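Local coordinates for protein sulfite reductase, desulfoviridin-type subunit gamma (Archaeoglobus fulgidus, PDB 2A5W) that probably carries sulfur as the small DsrC-type partner of dissimilatory sulfite reductase in the cytoplasm, at residues E5-K10 with E27-A32; W51-Y56 with R71-H76; T47-K52 with E80-C85. All coordinates share one frame; numbering follows the deposited sequence. Where two conformers were deposited one is given.

Interaction 1 of 3, residues E5-K10 with E27-A32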
loop_
_atom_site.group_PDB
_atom_site.type_symbol
_atom_site.label_atom_id
_atom_site.label_comp_id
_atom_site.label_asym_id
_atom_site.label_seq_id
_atom_site.Cartn_x
_atom_site.Cartn_y
_atom_site.Cartn_z
ATOM N N GLU A 5 -15.683 -6.295 2.425
ATOM C CA GLU A 5 -16.087 -7.527 1.757
ATOM C C GLU A 5 -15.228 -7.761 0.521
ATOM O O GLU A 5 -15.155 -6.923 -0.370
ATOM C CB GLU A 5 -17.555 -7.482 1.337
ATOM C CG GLU A 5 -18.525 -7.901 2.401
ATOM C CD GLU A 5 -19.967 -7.918 1.903
ATOM O OE1 GLU A 5 -20.337 -7.086 1.045
ATOM O OE2 GLU A 5 -20.738 -8.776 2.377
ATOM N N VAL A 6 -14.561 -8.905 0.514
ATOM C CA VAL A 6 -13.781 -9.403 -0.611
ATOM C C VAL A 6 -13.629 -10.920 -0.421
ATOM O O VAL A 6 -13.471 -11.392 0.708
ATOM C CB VAL A 6 -12.384 -8.700 -0.731
ATOM C CG1 VAL A 6 -11.695 -8.588 0.624
ATOM C CG2 VAL A 6 -11.492 -9.422 -1.762
ATOM N N LYS A 7 -13.713 -11.666 -1.523
ATOM C CA LYS A 7 -13.522 -13.137 -1.555
ATOM C C LYS A 7 -14.340 -13.959 -0.541
ATOM O O LYS A 7 -13.811 -14.870 0.117
ATOM C CB LYS A 7 -12.019 -13.517 -1.538
ATOM C CG LYS A 7 -11.270 -13.373 -0.198
ATOM C CD LYS A 7 -9.750 -13.388 -0.385
ATOM C CE LYS A 7 -9.197 -14.780 -0.791
ATOM N NZ LYS A 7 -9.083 -15.769 0.352
ATOM N N GLY A 8 -15.630 -13.644 -0.443
ATOM C CA GLY A 8 -16.554 -14.326 0.479
ATOM C C GLY A 8 -16.277 -14.077 1.953
ATOM O O GLY A 8 -16.856 -14.732 2.824
ATOM N N LYS A 9 -15.391 -13.119 2.224
ATOM C CA LYS A 9 -14.950 -12.806 3.578
ATOM C C LYS A 9 -15.198 -11.350 3.960
ATOM O O LYS A 9 -15.267 -10.454 3.097
ATOM C CB LYS A 9 -13.457 -13.127 3.744
ATOM C CG LYS A 9 -13.187 -14.565 4.153
ATOM C CD LYS A 9 -11.766 -14.755 4.654
ATOM C CE LYS A 9 -10.820 -15.228 3.549
ATOM N NZ LYS A 9 -10.892 -16.715 3.339
ATOM N N LYS A 10 -15.328 -11.135 5.267
ATOM C CA LYS A 10 -15.417 -9.796 5.820
ATOM C C LYS A 10 -14.181 -9.498 6.655
ATOM O O LYS A 10 -13.983 -10.034 7.754
ATOM C CB LYS A 10 -16.716 -9.588 6.603
ATOM C CG LYS A 10 -17.899 -9.166 5.732
ATOM C CD LYS A 10 -19.146 -8.904 6.572
ATOM C CE LYS A 10 -20.449 -8.950 5.754
ATOM N NZ LYS A 10 -20.759 -10.302 5.198
ATOM N N GLU A 27 -3.483 -10.489 -3.616
ATOM C CA GLU A 27 -3.750 -9.584 -4.752
ATOM C C GLU A 27 -5.216 -9.113 -4.855
ATOM O O GLU A 27 -5.475 -7.954 -5.195
ATOM C CB GLU A 27 -3.285 -10.218 -6.083
ATOM C CG GLU A 27 -1.759 -10.098 -6.289
ATOM C CD GLU A 27 -1.257 -10.540 -7.673
ATOM O OE1 GLU A 27 -2.004 -11.203 -8.424
ATOM O OE2 GLU A 27 -0.083 -10.220 -8.006
ATOM N N GLU A 28 -6.150 -10.014 -4.561
ATOM C CA GLU A 28 -7.580 -9.711 -4.564
ATOM C C GLU A 28 -7.929 -8.655 -3.527
ATOM O O GLU A 28 -8.619 -7.684 -3.825
ATOM C CB GLU A 28 -8.401 -10.979 -4.277
ATOM C CG GLU A 28 -9.057 -11.601 -5.485
ATOM C CD GLU A 28 -10.059 -12.685 -5.098
ATOM O OE1 GLU A 28 -11.264 -12.565 -5.454
ATOM O OE2 GLU A 28 -9.637 -13.649 -4.414
ATOM N N VAL A 29 -7.443 -8.866 -2.306
ATOM C CA VAL A 29 -7.609 -7.912 -1.212
ATOM C C VAL A 29 -6.963 -6.582 -1.581
ATOM O O VAL A 29 -7.549 -5.524 -1.356
ATOM C CB VAL A 29 -7.048 -8.469 0.135
ATOM C CG1 VAL A 29 -7.197 -7.448 1.241
ATOM C CG2 VAL A 29 -7.794 -9.771 0.540
ATOM N N ALA A 30 -5.761 -6.627 -2.160
ATOM C CA ALA A 30 -5.085 -5.396 -2.569
ATOM C C ALA A 30 -5.993 -4.595 -3.478
ATOM O O ALA A 30 -6.112 -3.379 -3.331
ATOM C CB ALA A 30 -3.748 -5.696 -3.270
ATOM N N GLU A 31 -6.648 -5.301 -4.406
ATOM C CA GLU A 31 -7.532 -4.694 -5.393
ATOM C C GLU A 31 -8.752 -4.055 -4.760
ATOM O O GLU A 31 -9.178 -2.971 -5.170
ATOM C CB GLU A 31 -8.001 -5.756 -6.374
ATOM C CG GLU A 31 -8.261 -5.233 -7.763
ATOM C CD GLU A 31 -6.987 -4.873 -8.505
ATOM O OE1 GLU A 31 -6.144 -5.780 -8.716
ATOM O OE2 GLU A 31 -6.858 -3.696 -8.912
ATOM N N ALA A 32 -9.323 -4.730 -3.771
ATOM C CA ALA A 32 -10.482 -4.202 -3.062
ATOM C C ALA A 32 -10.074 -2.945 -2.268
ATOM O O ALA A 32 -10.776 -1.918 -2.262
ATOM C CB ALA A 32 -11.062 -5.272 -2.149
HETATM O O HOH W 1 -14.045 -11.581 -4.515
#
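Val6 and Val29 mark the closest approach of the tight beta hairpin of strands 3-6 and 9-12 to a helix, their CA atoms 6.4 Å apart, with no hydrogen bond running directly between the two backbones. The hairpin turns through a type I' beta turn from Val6 to Lys9, closed by backbone bonds in both directions between these two residues. Val6 does most of the packing. Its CB lies 3.9 Å from CB of Ala32, while its two methyls part: CG2, anti to the backbone N, rests over the carbonyl oxygen of Glu28, and CG1 meets CG2 of Val29 at 4.1 Å, the two valines crossing at about a right angle. At the more exposed end, the aliphatic part of Lys7 passes the Glu28 carboxylate, with Lys7 CB 3.7 Å from Glu28 OE2. Lys7 NZ stays 5.2 Å from Glu28 OE2, its bent chain leading it away, with at most a weak, long pairing to Asp26. Separately, a water links the backbone to the same carboxylate, accepting from Lys7 N and donating to Glu28 OE1. Leu11 of strand 9-12 touches both valines and Leu4 of strand 3-6 touches Ala32, so the small antiparallel sheet lies against helix 27-34.

Interaction 2 of 3, residues W51-Y56 with R71-H76. With SO4 (sulfate ion), chain D.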
loop_
_atom_site.group_PDB
_atom_site.type_symbol
_atom_site.label_atom_id
_atom_site.label_comp_id
_atom_site.label_asym_id
_atom_site.label_seq_id
_atom_site.Cartn_x
_atom_site.Cartn_y
_atom_site.Cartn_z
ATOM N N TRP A 51 2.286 -2.247 -8.327
ATOM C CA TRP A 51 2.539 -3.584 -7.772
ATOM C C TRP A 51 3.952 -3.791 -7.248
ATOM O O TRP A 51 4.146 -4.490 -6.239
ATOM C CB TRP A 51 2.226 -4.676 -8.802
ATOM C CG TRP A 51 0.742 -4.949 -8.934
ATOM C CD1 TRP A 51 -0.033 -4.702 -10.009
ATOM C CD2 TRP A 51 -0.119 -5.488 -7.929
ATOM N NE1 TRP A 51 -1.327 -5.078 -9.758
ATOM C CE2 TRP A 51 -1.404 -5.562 -8.481
ATOM C CE3 TRP A 51 0.077 -5.924 -6.612
ATOM C CZ2 TRP A 51 -2.494 -6.049 -7.770
ATOM C CZ3 TRP A 51 -1.016 -6.410 -5.905
ATOM C CH2 TRP A 51 -2.280 -6.461 -6.485
ATOM N N LYS A 52 4.930 -3.226 -7.953
ATOM C CA LYS A 52 6.344 -3.310 -7.539
ATOM C C LYS A 52 6.511 -2.591 -6.213
ATOM O O LYS A 52 7.188 -3.089 -5.319
ATOM C CB LYS A 52 7.279 -2.695 -8.587
ATOM C CG LYS A 52 7.551 -3.620 -9.788
ATOM C CD LYS A 52 8.389 -2.921 -10.869
ATOM C CE LYS A 52 8.775 -3.883 -11.967
ATOM N NZ LYS A 52 7.718 -4.021 -13.002
ATOM N N ILE A 53 5.856 -1.436 -6.081
ATOM C CA ILE A 53 5.882 -0.684 -4.831
ATOM C C ILE A 53 5.147 -1.441 -3.709
ATOM O O ILE A 53 5.698 -1.632 -2.620
ATOM C CB ILE A 53 5.379 0.774 -5.027
ATOM C CG1 ILE A 53 6.478 1.577 -5.759
ATOM C CG2 ILE A 53 5.018 1.393 -3.666
ATOM C CD1 ILE A 53 6.030 2.874 -6.414
ATOM N N ILE A 54 3.938 -1.923 -4.012
ATOM C CA ILE A 54 3.153 -2.733 -3.066
ATOM C C ILE A 54 3.912 -3.962 -2.522
ATOM O O ILE A 54 3.923 -4.191 -1.309
ATOM C CB ILE A 54 1.794 -3.180 -3.703
ATOM C CG1 ILE A 54 0.880 -1.960 -3.937
ATOM C CG2 ILE A 54 1.109 -4.287 -2.840
ATOM C CD1 ILE A 54 -0.311 -2.257 -4.803
ATOM N N ARG A 55 4.529 -4.744 -3.414
ATOM C CA ARG A 55 5.306 -5.932 -3.018
ATOM C C ARG A 55 6.539 -5.589 -2.156
ATOM O O ARG A 55 6.840 -6.269 -1.179
ATOM C CB ARG A 55 5.709 -6.775 -4.250
ATOM C CG ARG A 55 4.513 -7.394 -5.041
ATOM C CD ARG A 55 5.027 -8.309 -6.186
ATOM N NE ARG A 55 4.163 -8.341 -7.389
ATOM C CZ ARG A 55 4.462 -7.733 -8.547
ATOM N NH1 ARG A 55 5.585 -7.023 -8.680
ATOM N NH2 ARG A 55 3.634 -7.827 -9.586
ATOM N N TYR A 56 7.255 -4.540 -2.533
ATOM C CA TYR A 56 8.362 -4.051 -1.722
ATOM C C TYR A 56 7.954 -3.685 -0.281
ATOM O O TYR A 56 8.592 -4.121 0.686
ATOM C CB TYR A 56 9.018 -2.836 -2.405
ATOM C CG TYR A 56 10.117 -2.219 -1.587
ATOM C CD1 TYR A 56 11.341 -2.869 -1.426
ATOM C CD2 TYR A 56 9.933 -0.981 -0.964
ATOM C CE1 TYR A 56 12.361 -2.299 -0.666
ATOM C CE2 TYR A 56 10.942 -0.409 -0.204
ATOM C CZ TYR A 56 12.139 -1.076 -0.057
ATOM O OH TYR A 56 13.119 -0.494 0.697
ATOM N N ARG A 71 12.715 7.641 2.613
ATOM C CA ARG A 71 14.087 7.713 2.116
ATOM C C ARG A 71 14.525 6.422 1.399
ATOM O O ARG A 71 15.087 6.463 0.305
ATOM C CB ARG A 71 15.047 7.991 3.283
ATOM C CG ARG A 71 16.413 8.363 2.835
ATOM C CD ARG A 71 17.447 8.219 3.934
ATOM N NE ARG A 71 17.349 9.261 4.938
ATOM C CZ ARG A 71 18.105 10.355 4.998
ATOM N NH1 ARG A 71 19.031 10.604 4.078
ATOM N NH2 ARG A 71 17.922 11.217 5.996
ATOM N N MET A 72 14.249 5.289 2.034
ATOM C CA MET A 72 14.583 3.974 1.511
ATOM C C MET A 72 13.684 3.524 0.358
ATOM O O MET A 72 14.166 2.926 -0.605
ATOM C CB MET A 72 14.519 2.948 2.633
ATOM C CG MET A 72 15.174 1.629 2.301
ATOM S SD MET A 72 14.798 0.490 3.644
ATOM C CE MET A 72 16.030 0.897 4.889
ATOM N N LEU A 73 12.385 3.784 0.481
ATOM C CA LEU A 73 11.425 3.533 -0.597
ATOM C C LEU A 73 11.812 4.213 -1.913
ATOM O O LEU A 73 11.772 3.569 -2.969
ATOM C CB LEU A 73 10.001 3.985 -0.194
ATOM C CG LEU A 73 8.896 3.845 -1.248
ATOM C CD1 LEU A 73 8.672 2.373 -1.673
ATOM C CD2 LEU A 73 7.594 4.425 -0.710
ATOM N N VAL A 74 12.162 5.499 -1.850
ATOM C CA VAL A 74 12.536 6.271 -3.040
ATOM C C VAL A 74 13.801 5.681 -3.702
ATOM O O VAL A 74 13.848 5.488 -4.923
ATOM C CB VAL A 74 12.721 7.787 -2.699
ATOM C CG1 VAL A 74 13.359 8.560 -3.863
ATOM C CG2 VAL A 74 11.368 8.427 -2.262
ATOM N N LYS A 75 14.805 5.388 -2.880
ATOM C CA LYS A 75 16.045 4.737 -3.332
ATOM C C LYS A 75 15.718 3.427 -4.049
ATOM O O LYS A 75 16.129 3.239 -5.186
ATOM C CB LYS A 75 16.986 4.509 -2.132
ATOM C CG LYS A 75 18.452 4.219 -2.465
ATOM C CD LYS A 75 19.341 4.526 -1.244
ATOM C CE LYS A 75 19.398 6.047 -1.012
ATOM N NZ LYS A 75 19.318 6.457 0.428
ATOM N N HIS A 76 14.934 2.553 -3.414
ATOM C CA HIS A 76 14.466 1.302 -4.054
ATOM C C HIS A 76 13.757 1.499 -5.409
ATOM O O HIS A 76 14.037 0.762 -6.372
ATOM C CB HIS A 76 13.573 0.479 -3.117
ATOM C CG HIS A 76 13.053 -0.778 -3.751
ATOM N ND1 HIS A 76 13.816 -1.922 -3.868
ATOM C CD2 HIS A 76 11.867 -1.054 -4.345
ATOM C CE1 HIS A 76 13.114 -2.855 -4.486
ATOM N NE2 HIS A 76 11.934 -2.351 -4.798
HETATM S S SO4 D . 21.561 8.784 1.571
HETATM O O1 SO4 D . 20.161 8.774 1.988
HETATM O O2 SO4 D . 21.774 7.755 0.562
HETATM O O3 SO4 D . 21.890 10.094 1.010
HETATM O O4 SO4 D . 22.426 8.529 2.717
#
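Ile53 packs on Leu73, and Tyr56 on Met72, Leu73 and His76, where helices 48-64 and 70-80 of the helical DsrC/TusE fold, which belongs to the helix-turn-helix clan, cross at a wide angle. The short segments run at 134° to each other with their axes 11.3 Å apart, a wide spacing, much of it filled by the Tyr56 and His76 rings. Ile53, the first residue of segment 51-56 to touch helix 70-80, offers its CG2 methyl to Leu73 CD1 at 4.3 Å. Both side chains are buried, and other helices complete their surroundings: Leu93 and Ala102 touch Ile53, while Ile90 and Pro98 touch Leu73. One turn further on, Tyr56 carries most of the contact. Its CG is anti to the backbone N (chi1 176°), which sends the ring across toward helix 70-80. His76 has the same first torsion, and the two side chains slide past each other in opposite directions until their rings overlap as an offset stack, planes 9° apart and centroids 3.8 Å apart. Tyr56 CD1 lies over the centre of the imidazole, whereas His76 CG sits toward the rim of the phenol. The stack is prolonged by a CH-pi contact, His76 CB lying over the tyrosine face 4.0 Å from the ring centroid. Leu73 CD1 reaches the same ring obliquely at CD2, 3.7 Å away. Met72 crosses the end of the tyrosine at about a right angle, its CG and SD both close to the hydroxyl. Helix 70-80 also holds a sulfate, probably from the crystallisation liquor: Lys75 NZ bonds to its O1 and O2, and Arg71 NH1 donates to the same O1, at the edge of the guanidinium, over 3.0 Å.

Interaction 3 of 3, residues T47-K52 with E80-C85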
loop_
_atom_site.group_PDB
_atom_site.type_symbol
_atom_site.label_atom_id
_atom_site.label_comp_id
_atom_site.label_asym_id
_atom_site.label_seq_id
_atom_site.Cartn_x
_atom_site.Cartn_y
_atom_site.Cartn_z
ATOM N N THR A 47 -1.167 -0.344 -11.711
ATOM C CA THR A 47 -0.258 -0.740 -12.779
ATOM C C THR A 47 0.862 -1.617 -12.191
ATOM O O THR A 47 0.936 -1.792 -10.990
ATOM C CB THR A 47 0.373 0.474 -13.498
ATOM O OG1 THR A 47 1.328 1.098 -12.637
ATOM C CG2 THR A 47 -0.686 1.510 -13.918
ATOM N N GLU A 48 1.713 -2.185 -13.038
ATOM C CA GLU A 48 2.836 -3.003 -12.575
ATOM C C GLU A 48 3.794 -2.198 -11.689
ATOM O O GLU A 48 4.368 -2.717 -10.720
ATOM C CB GLU A 48 3.580 -3.601 -13.774
ATOM C CG GLU A 48 4.639 -4.633 -13.429
ATOM C CD GLU A 48 4.165 -5.738 -12.465
ATOM O OE1 GLU A 48 5.001 -6.153 -11.620
ATOM O OE2 GLU A 48 2.989 -6.194 -12.550
ATOM N N GLU A 49 3.953 -0.916 -12.007
ATOM C CA GLU A 49 4.705 -0.014 -11.125
ATOM C C GLU A 49 4.096 0.049 -9.727
ATOM O O GLU A 49 4.831 -0.025 -8.735
ATOM C CB GLU A 49 4.810 1.380 -11.737
ATOM C CG GLU A 49 5.644 1.373 -13.040
ATOM C CD GLU A 49 5.975 2.761 -13.518
ATOM O OE1 GLU A 49 5.195 3.696 -13.240
ATOM O OE2 GLU A 49 7.012 2.908 -14.192
ATOM N N HIS A 50 2.771 0.193 -9.636
ATOM C CA HIS A 50 2.083 0.175 -8.337
ATOM C C HIS A 50 2.411 -1.130 -7.610
ATOM O O HIS A 50 2.746 -1.124 -6.426
ATOM C CB HIS A 50 0.556 0.248 -8.526
ATOM C CG HIS A 50 0.050 1.601 -8.934
ATOM N ND1 HIS A 50 -0.018 2.006 -10.248
ATOM C CD2 HIS A 50 -0.426 2.635 -8.200
ATOM C CE1 HIS A 50 -0.509 3.233 -10.310
ATOM N NE2 HIS A 50 -0.771 3.636 -9.079
ATOM N N TRP A 51 2.286 -2.247 -8.327
ATOM C CA TRP A 51 2.539 -3.584 -7.772
ATOM C C TRP A 51 3.952 -3.791 -7.248
ATOM O O TRP A 51 4.146 -4.490 -6.239
ATOM C CB TRP A 51 2.226 -4.676 -8.802
ATOM C CG TRP A 51 0.742 -4.949 -8.934
ATOM C CD1 TRP A 51 -0.033 -4.702 -10.009
ATOM C CD2 TRP A 51 -0.119 -5.488 -7.929
ATOM N NE1 TRP A 51 -1.327 -5.078 -9.758
ATOM C CE2 TRP A 51 -1.404 -5.562 -8.481
ATOM C CE3 TRP A 51 0.077 -5.924 -6.612
ATOM C CZ2 TRP A 51 -2.494 -6.049 -7.770
ATOM C CZ3 TRP A 51 -1.016 -6.410 -5.905
ATOM C CH2 TRP A 51 -2.280 -6.461 -6.485
ATOM N N LYS A 52 4.930 -3.226 -7.953
ATOM C CA LYS A 52 6.344 -3.310 -7.539
ATOM C C LYS A 52 6.511 -2.591 -6.213
ATOM O O LYS A 52 7.188 -3.089 -5.319
ATOM C CB LYS A 52 7.279 -2.695 -8.587
ATOM C CG LYS A 52 7.551 -3.620 -9.788
ATOM C CD LYS A 52 8.389 -2.921 -10.869
ATOM C CE LYS A 52 8.775 -3.883 -11.967
ATOM N NZ LYS A 52 7.718 -4.021 -13.002
ATOM N N GLU A 80 14.750 -0.036 -8.884
ATOM C CA GLU A 80 13.948 -1.159 -9.387
ATOM C C GLU A 80 12.696 -0.822 -10.175
ATOM O O GLU A 80 12.149 -1.689 -10.858
ATOM C CB GLU A 80 13.587 -2.127 -8.245
ATOM C CG GLU A 80 14.798 -2.825 -7.625
ATOM C CD GLU A 80 15.570 -3.660 -8.624
ATOM O OE1 GLU A 80 14.955 -4.290 -9.526
ATOM O OE2 GLU A 80 16.805 -3.682 -8.494
ATOM N N VAL A 81 12.227 0.412 -10.088
ATOM C CA VAL A 81 11.027 0.802 -10.835
ATOM C C VAL A 81 11.378 1.657 -12.070
ATOM O O VAL A 81 11.145 1.226 -13.195
ATOM C CB VAL A 81 9.979 1.491 -9.930
ATOM C CG1 VAL A 81 8.763 1.906 -10.737
ATOM C CG2 VAL A 81 9.564 0.547 -8.800
ATOM N N ARG A 82 11.913 2.859 -11.849
ATOM C CA ARG A 82 12.454 3.689 -12.928
ATOM C C ARG A 82 13.387 4.736 -12.334
ATOM O O ARG A 82 13.161 5.175 -11.207
ATOM C CB ARG A 82 11.339 4.353 -13.743
ATOM C CG ARG A 82 10.374 5.217 -12.966
ATOM C CD ARG A 82 9.163 5.545 -13.797
ATOM N NE ARG A 82 9.591 5.926 -15.140
ATOM C CZ ARG A 82 9.148 5.379 -16.267
ATOM N NH1 ARG A 82 8.211 4.433 -16.235
ATOM N NH2 ARG A 82 9.628 5.805 -17.427
ATOM N N PRO A 83 14.449 5.121 -13.079
ATOM C CA PRO A 83 15.489 6.009 -12.554
ATOM C C PRO A 83 14.983 7.349 -12.033
ATOM O O PRO A 83 15.639 7.955 -11.180
ATOM C CB PRO A 83 16.390 6.251 -13.777
ATOM C CG PRO A 83 16.205 5.067 -14.593
ATOM C CD PRO A 83 14.759 4.714 -14.462
ATOM N N ASP A 84 13.839 7.798 -12.553
ATOM C CA ASP A 84 13.238 9.063 -12.138
ATOM C C ASP A 84 12.057 8.888 -11.171
ATOM O O ASP A 84 11.220 9.788 -11.029
ATOM C CB ASP A 84 12.839 9.902 -13.368
ATOM C CG ASP A 84 11.780 9.233 -14.238
ATOM O OD1 ASP A 84 11.373 8.093 -13.970
ATOM O OD2 ASP A 84 11.346 9.858 -15.220
ATOM N N CYS A 85 11.974 7.743 -10.497
ATOM C CA CYS A 85 10.874 7.560 -9.560
ATOM C C CYS A 85 11.185 8.162 -8.204
ATOM O O CYS A 85 11.470 7.420 -7.243
ATOM C CB CYS A 85 10.469 6.136 -9.364
ATOM S SG CYS A 85 9.550 6.095 -7.829
#
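Glu49 and Arg82 form the polar centre of this contact, a salt bridge in which Arg82 NH1 donates to Glu49 OE2 over 2.8 Å. The oxygen is met on its syn side and lies close to the guanidinium plane, although the carboxylate and guanidinium planes themselves are turned 73° apart. Beside the bridge, Val81 spreads its methyls along the helix: CG1 packs against Glu49 CG at 3.9 Å, and CG2 against Lys52 CB at 4.0 Å. Lys52 also lays its CD near the carbonyl oxygen of Glu80. In the next shell, Arg82 NE donates to the syn lone pair of Asp84 OD1 over 3.0 Å, so two carboxylates hold the guanidinium by its edge and restrict its rotation. Glu49 has a second partner, Tyr89 of helix 87-93, bonded to its OE1. The loop is shaped by a type I beta turn from Arg82 to Cys85, while Thr47 occupies the helix N-cap and its OG1 shares a hydrogen bond with His50 ND1. Cys85, modelled in two conformers, forms a disulfide with Cys77 in at least one. The whole is a surface salt-bridge network, Glu49-Arg82-Asp84, between the N-terminal part of helix 48-64 and the loop joining helices 70-80 and 87-93.

Overall arrangement
Interactions 2 and 3 share helix 48-64, their centres about 8 Å apart; the centre of interaction 1, a surface contact, lies about 23 and 24 Å from theirs, across the chain's centre from interaction 2. Yet the regions touch, because Trp51 packs on Glu27, Ala30 and Glu31 of helix 27-34. Chemistry follows place in the fold. Interaction 2, partly buried, uses aromatic stacking and aliphatic contact, with no hydrogen bond between its two segments; interaction 3, at the surface, combines a salt-bridge network with the packing of one valine; interaction 1 pairs small apolar side chains with a water bridge. An Arg55-Glu48 salt bridge and packing of Val74 on Cys85 connect interactions 2 and 3.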